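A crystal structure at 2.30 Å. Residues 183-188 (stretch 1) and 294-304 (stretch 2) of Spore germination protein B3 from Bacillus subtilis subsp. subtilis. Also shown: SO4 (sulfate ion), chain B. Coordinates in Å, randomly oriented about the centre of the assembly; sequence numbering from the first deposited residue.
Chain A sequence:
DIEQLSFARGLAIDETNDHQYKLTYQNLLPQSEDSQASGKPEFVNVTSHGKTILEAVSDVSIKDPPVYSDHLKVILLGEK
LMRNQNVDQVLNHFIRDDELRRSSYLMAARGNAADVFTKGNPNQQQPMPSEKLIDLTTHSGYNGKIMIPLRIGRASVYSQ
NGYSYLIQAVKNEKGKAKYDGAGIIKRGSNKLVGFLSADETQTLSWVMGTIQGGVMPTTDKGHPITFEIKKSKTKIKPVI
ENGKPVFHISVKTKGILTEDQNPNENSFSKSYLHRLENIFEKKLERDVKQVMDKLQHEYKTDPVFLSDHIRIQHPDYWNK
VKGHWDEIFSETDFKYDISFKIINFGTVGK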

# COMPACT_ATOMS: atom_id res chain seq x y z
N GLY A 183 0.09 1.25 3.73
CA GLY A 183 1.28 0.56 4.17
C GLY A 183 2.45 1.13 3.40
O GLY A 183 2.27 1.60 2.28
N ILE A 184 3.63 1.12 4.01
CA ILE A 184 4.84 1.61 3.37
C ILE A 184 5.75 0.42 3.08
O ILE A 184 6.24 -0.21 4.01
CB ILE A 184 5.60 2.61 4.27
CG1 ILE A 184 4.67 3.73 4.74
CG2 ILE A 184 6.80 3.19 3.53
CD1 ILE A 184 5.25 4.55 5.90
N ILE A 185 5.96 0.12 1.80
CA ILE A 185 6.82 -0.98 1.39
C ILE A 185 8.18 -0.42 1.01
O ILE A 185 8.28 0.45 0.14
CB ILE A 185 6.23 -1.77 0.18
CG1 ILE A 185 4.76 -2.14 0.41
CG2 ILE A 185 7.05 -3.02 -0.10
CD1 ILE A 185 4.51 -2.94 1.68
N LYS A 186 9.23 -0.90 1.66
CA LYS A 186 10.57 -0.38 1.44
C LYS A 186 11.28 -1.13 0.32
O LYS A 186 11.13 -2.34 0.17
CB LYS A 186 11.38 -0.44 2.72
CG LYS A 186 12.73 0.28 2.65
CD LYS A 186 13.29 0.47 4.03
CE LYS A 186 14.55 1.33 4.04
NZ LYS A 186 14.75 1.86 5.43
N ARG A 187 12.08 -0.39 -0.45
CA ARG A 187 12.84 -0.94 -1.57
C ARG A 187 13.85 -1.97 -1.09
O ARG A 187 14.23 -1.97 0.09
CB ARG A 187 13.54 0.18 -2.33
CG ARG A 187 14.78 0.78 -1.63
CD ARG A 187 14.76 2.31 -1.65
NE ARG A 187 14.32 2.84 -2.94
CZ ARG A 187 13.69 4.00 -3.13
NH1 ARG A 187 13.40 4.80 -2.11
NH2 ARG A 187 13.33 4.36 -4.35
N GLY A 188 14.29 -2.83 -2.00
CA GLY A 188 15.25 -3.87 -1.67
C GLY A 188 14.58 -5.03 -0.95
O GLY A 188 14.36 -6.09 -1.54
N LYS A 294 8.35 11.72 9.43
CA LYS A 294 8.24 10.28 9.62
C LYS A 294 8.90 9.52 8.45
O LYS A 294 9.59 8.53 8.67
CB LYS A 294 6.77 9.85 9.75
CG LYS A 294 6.09 10.35 11.01
CD LYS A 294 4.57 10.20 10.94
CE LYS A 294 4.11 8.75 11.04
NZ LYS A 294 4.34 8.17 12.39
N LEU A 295 8.69 9.98 7.23
CA LEU A 295 9.29 9.33 6.06
C LEU A 295 10.81 9.44 6.09
O LEU A 295 11.52 8.47 5.83
CB LEU A 295 8.74 9.91 4.75
CG LEU A 295 7.27 9.64 4.44
CD1 LEU A 295 6.88 10.29 3.12
CD2 LEU A 295 6.98 8.14 4.39
N GLN A 296 11.30 10.62 6.44
CA GLN A 296 12.75 10.85 6.47
C GLN A 296 13.48 10.22 7.65
O GLN A 296 14.55 9.65 7.47
CB GLN A 296 13.04 12.35 6.45
CG GLN A 296 12.83 12.99 5.10
CD GLN A 296 13.05 14.49 5.15
OE1 GLN A 296 12.32 15.20 5.82
NE2 GLN A 296 14.07 14.97 4.44
N HIS A 297 12.90 10.29 8.85
CA HIS A 297 13.64 9.90 10.06
C HIS A 297 13.06 8.73 10.86
O HIS A 297 13.75 8.19 11.71
CB HIS A 297 13.81 11.13 10.96
CG HIS A 297 14.34 12.33 10.23
ND1 HIS A 297 15.60 12.37 9.68
CD2 HIS A 297 13.77 13.52 9.94
CE1 HIS A 297 15.79 13.53 9.09
NE2 HIS A 297 14.69 14.25 9.24
N GLU A 298 11.81 8.35 10.60
CA GLU A 298 11.25 7.16 11.25
C GLU A 298 11.39 5.97 10.30
O GLU A 298 12.04 4.98 10.65
CB GLU A 298 9.78 7.37 11.64
CG GLU A 298 9.22 6.25 12.53
CD GLU A 298 7.73 6.40 12.84
OE1 GLU A 298 7.20 5.54 13.54
OE2 GLU A 298 7.09 7.37 12.38
N TYR A 299 10.81 6.07 9.11
CA TYR A 299 10.83 4.97 8.13
C TYR A 299 12.05 5.02 7.21
O TYR A 299 12.48 3.99 6.69
CB TYR A 299 9.52 4.94 7.33
CG TYR A 299 8.33 4.87 8.25
CD1 TYR A 299 7.39 5.90 8.29
CD2 TYR A 299 8.18 3.81 9.14
CE1 TYR A 299 6.31 5.84 9.17
CE2 TYR A 299 7.12 3.75 10.02
CZ TYR A 299 6.19 4.77 10.03
OH TYR A 299 5.13 4.70 10.90
N LYS A 300 12.61 6.21 7.01
CA LYS A 300 13.83 6.40 6.22
C LYS A 300 13.70 5.90 4.77
O LYS A 300 14.61 5.26 4.23
CB LYS A 300 15.02 5.72 6.90
CG LYS A 300 15.30 6.20 8.33
CD LYS A 300 16.50 5.47 8.92
CE LYS A 300 16.80 5.95 10.33
NZ LYS A 300 17.91 5.18 10.96
N THR A 301 12.56 6.19 4.15
CA THR A 301 12.39 5.87 2.74
C THR A 301 11.40 6.82 2.06
O THR A 301 10.54 7.42 2.71
CB THR A 301 11.98 4.40 2.52
OG1 THR A 301 12.33 4.01 1.19
CG2 THR A 301 10.48 4.19 2.76
N ASP A 302 11.56 6.94 0.75
CA ASP A 302 10.74 7.78 -0.11
C ASP A 302 9.81 6.85 -0.89
O ASP A 302 10.23 6.25 -1.88
CB ASP A 302 11.64 8.61 -1.04
CG ASP A 302 10.92 9.10 -2.31
OD1 ASP A 302 9.68 9.22 -2.32
OD2 ASP A 302 11.63 9.37 -3.31
N PRO A 303 8.54 6.72 -0.45
CA PRO A 303 7.58 5.85 -1.11
C PRO A 303 6.66 6.59 -2.08
O PRO A 303 5.61 6.06 -2.45
CB PRO A 303 6.77 5.30 0.06
CG PRO A 303 6.73 6.45 1.05
CD PRO A 303 7.93 7.33 0.75
N VAL A 304 7.04 7.80 -2.48
CA VAL A 304 6.18 8.63 -3.33
C VAL A 304 6.91 9.13 -4.58
O VAL A 304 6.50 10.13 -5.19
CB VAL A 304 5.57 9.81 -2.53
CG1 VAL A 304 4.54 9.28 -1.55
CG2 VAL A 304 6.66 10.59 -1.81
S SO4 B . 3.48 8.86 15.76
O1 SO4 B . 4.61 7.95 15.84
O2 SO4 B . 2.25 8.10 15.96
O3 SO4 B . 3.44 9.51 14.45
O4 SO4 B . 3.62 9.89 16.78
O HOH W 1 16.75 3.47 4.83
O HOH W 2 11.89 6.48 -5.07

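The contact pairs a strand, Gly183 to Ile185 and on toward Lys186, with the end of a helix and the loop that follows it. The helix axis runs at 67° to the strand and the axes stay 12.2 Å apart, so the backbones come nearest at the loop, while side chains reach both the helix end and the loop. There the CA atoms of Ile184 and Pro303 lie 6.7 Å apart, and those of Lys186 and Thr301 6.6 Å. No backbone hydrogen bond joins the two stretches at that spacing, and side chains fill the gap.

Ile184 has the largest covered area, 94 Å², and its CA-to-CB bond points toward the other stretch. Its CD1 methyl lies over one face of the Tyr299 ring, 3.5 Å from Tyr299 CD1 and 3.8 Å from the ring centroid, a CH-pi contact in which a weakly polarized methyl meets the pi cloud. The same CD1 reaches Leu295 CD2 at 4.3 Å, while CG2 of Ile184 packs against Thr301 CG2 at 3.9 Å and Pro303 CB at 4.1 Å. One branched residue thus meets both the last turn of the helix and the loop. Ile185, next along the strand, points away, as strand alternation dictates.

Thr301, with 66 Å² covered, is the loop's answer. Its methyl faces Ile184, and its OG1 lies on the more polar side, 4.0 Å from Lys186 CG and 3.6 Å from Arg187 NH1; this hydroxyl is satisfied by a hydrogen bond elsewhere in the structure. The chain reaches Thr301 through a wide pi-type turn, in which Tyr299 N donates to Lys294 O at 2.8 Å, and through Lys300, which leaves the helix with positive phi. Thr301 N still bonds back to Leu295 O at 3.0 Å, tying the start of the loop to the helix.

Lys186, with 60 Å² covered, starts sideways, but its extended all-t chain carries the amine to the helix end. There Lys186 NZ makes a weak hydrogen bond to Tyr299 O at 3.4 Å. A water adds a second bridge: it accepts from Lys186 NZ at 2.6 Å and donates to Lys300 O at 2.9 Å. A cation thus meets carbonyls near the end of a helix, where such oxygens can lack helical partners. Arg187, next along, also uses a water, its NH2 donating at 2.7 Å to a water that gives a weak hydrogen bond to Asp302 OD2 at 3.4 Å.

The rule to read here is an apolar centre built on one isoleucine, with a lysine reaching backbone carbonyls directly and through water, and an arginine linked through water to an aspartate side chain.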